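Local coordinates for chitin biosynthesis protein CHS5 (Saccharomyces cerevisiae, PDB 4IN3), which forms part of the exomer cargo adaptor, which exports selected proteins such as the chitin synthase CHS3 from the trans-Golgi network, at residues V11-G16 / I50-S55. Residues are numbered along the deposited sequence; the frame is centred on the assembly and turned at random.
Sequences VLLTVG and IKMQVS
I50 puts CG1 between its backbone N and carbonyl carbon (chi1 51°), and the extended side chain then carries CD1 to V15. M52 has CG anti to the backbone N (chi1 -169°) and bends at its last torsion, so CE turns back to L13. L13 CD1 lies 3.9 Å from M52 CB and also meets M52 CE; the two side chains cross obliquely. L13 CB meets I50 CG1. V15 CG2 and I50 CD1 touch at 3.9 Å, their side chains nearly perpendicular. V11, L13, I50 and M52 share one face of the sheet; L12 and K51 lie on the other, where L12 CD1 comes within 4.3 Å of K51 CE. V11 with M52 and L13 with I50 are antiparallel hydrogen-bonded pairs, each with two N-H...O hydrogen bonds; L13 N to I50 O is 2.9 Å. L12 and K51 form the non-hydrogen-bonded pair between them. The contact joins the first and last strands, 9-18 and 49-57, of this N-terminal CHS5 sheet. L25 of strand 22-26 packs on L13, V15 and I50. The outer edge of strand 49-57 pairs antiparallel with a strand of the second CHS5 subunit, whose F35 packs on M52, so the sheet runs on across that interface.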
loop_
_atom_site.group_PDB
_atom_site.type_symbol
_atom_site.label_atom_id
_atom_site.label_comp_id
_atom_site.label_asym_id
_atom_site.label_seq_id
_atom_site.Cartn_x
_atom_site.Cartn_y
_atom_site.Cartn_z
ATOM N N VAL A 11 8.484 33.468 11.041
ATOM C CA VAL A 11 8.811 32.709 9.838
ATOM C C VAL A 11 8.148 33.302 8.600
ATOM O O VAL A 11 7.068 33.882 8.681
ATOM C CB VAL A 11 8.368 31.238 9.949
ATOM C CG1 VAL A 11 8.614 30.507 8.632
ATOM C CG2 VAL A 11 9.093 30.538 11.086
ATOM N N LEU A 12 8.807 33.160 7.455
ATOM C CA LEU A 12 8.183 33.475 6.176
ATOM C C LEU A 12 7.916 32.168 5.434
ATOM O O LEU A 12 8.769 31.279 5.395
ATOM C CB LEU A 12 9.071 34.391 5.329
ATOM C CG LEU A 12 8.670 35.868 5.283
ATOM C CD1 LEU A 12 8.949 36.565 6.609
ATOM C CD2 LEU A 12 9.375 36.574 4.133
ATOM N N LEU A 13 6.723 32.038 4.868
ATOM C CA LEU A 13 6.389 30.838 4.109
ATOM C C LEU A 13 5.776 31.203 2.761
ATOM O O LEU A 13 5.156 32.261 2.608
ATOM C CB LEU A 13 5.449 29.925 4.905
ATOM C CG LEU A 13 5.984 29.363 6.226
ATOM C CD1 LEU A 13 5.564 30.234 7.404
ATOM C CD2 LEU A 13 5.535 27.917 6.430
ATOM N N THR A 14 5.968 30.327 1.782
ATOM C CA THR A 14 5.423 30.539 0.450
ATOM C C THR A 14 4.254 29.591 0.207
ATOM O O THR A 14 4.366 28.382 0.429
ATOM C CB THR A 14 6.493 30.323 -0.638
ATOM O OG1 THR A 14 7.646 31.124 -0.346
ATOM C CG2 THR A 14 5.942 30.706 -2.005
ATOM N N VAL A 15 3.134 30.145 -0.250
ATOM C CA VAL A 15 1.929 29.354 -0.492
ATOM C C VAL A 15 2.024 28.590 -1.821
ATOM O O VAL A 15 2.035 29.192 -2.896
ATOM C CB VAL A 15 0.664 30.236 -0.473
ATOM C CG1 VAL A 15 -0.578 29.382 -0.628
ATOM C CG2 VAL A 15 0.604 31.044 0.823
ATOM N N GLY A 16 2.090 27.263 -1.730
ATOM C CA GLY A 16 2.305 26.391 -2.879
ATOM C C GLY A 16 1.032 25.773 -3.438
ATOM O O GLY A 16 -0.016 26.424 -3.441
ATOM N N ILE A 50 3.445 34.557 3.137
ATOM C CA ILE A 50 2.810 34.844 4.417
ATOM C C ILE A 50 3.800 34.822 5.577
ATOM O O ILE A 50 4.774 34.067 5.560
ATOM C CB ILE A 50 1.681 33.846 4.720
ATOM C CG1 ILE A 50 2.178 32.405 4.567
ATOM C CG2 ILE A 50 0.498 34.088 3.805
ATOM C CD1 ILE A 50 1.095 31.353 4.721
ATOM N N LYS A 51 3.544 35.652 6.585
ATOM C CA LYS A 51 4.367 35.668 7.790
ATOM C C LYS A 51 3.646 34.988 8.948
ATOM O O LYS A 51 2.505 35.325 9.274
ATOM C CB LYS A 51 4.750 37.096 8.187
ATOM C CG LYS A 51 5.420 37.191 9.561
ATOM C CD LYS A 51 5.711 38.638 9.954
ATOM C CE LYS A 51 7.159 39.019 9.669
ATOM N NZ LYS A 51 7.412 40.467 9.934
ATOM N N MET A 52 4.319 34.024 9.564
ATOM C CA MET A 52 3.770 33.333 10.717
ATOM C C MET A 52 4.548 33.730 11.968
ATOM O O MET A 52 5.753 33.479 12.075
ATOM C CB MET A 52 3.816 31.820 10.511
ATOM C CG MET A 52 3.018 31.037 11.539
ATOM S SD MET A 52 2.837 29.305 11.068
ATOM C CE MET A 52 2.195 29.473 9.399
ATOM N N GLN A 53 3.849 34.368 12.899
ATOM C CA GLN A 53 4.443 34.826 14.145
ATOM C C GLN A 53 3.972 33.914 15.269
ATOM O O GLN A 53 2.869 34.073 15.794
ATOM C CB GLN A 53 4.039 36.276 14.423
ATOM C CG GLN A 53 4.622 37.264 13.427
ATOM C CD GLN A 53 4.160 38.689 13.666
ATOM O OE1 GLN A 53 3.092 38.920 14.241
ATOM N NE2 GLN A 53 4.957 39.653 13.223
ATOM N N VAL A 54 4.813 32.951 15.627
ATOM C CA VAL A 54 4.453 31.957 16.626
ATOM C C VAL A 54 4.892 32.410 18.011
ATOM O O VAL A 54 6.087 32.537 18.287
ATOM C CB VAL A 54 5.089 30.595 16.314
ATOM C CG1 VAL A 54 4.429 29.504 17.140
ATOM C CG2 VAL A 54 4.963 30.286 14.830
ATOM N N SER A 55 3.917 32.664 18.877
ATOM C CA SER A 55 4.201 33.080 20.243
ATOM C C SER A 55 3.610 32.071 21.220
ATOM O O SER A 55 2.791 31.237 20.835
ATOM C CB SER A 55 3.621 34.469 20.506
ATOM O OG SER A 55 3.978 34.931 21.796
#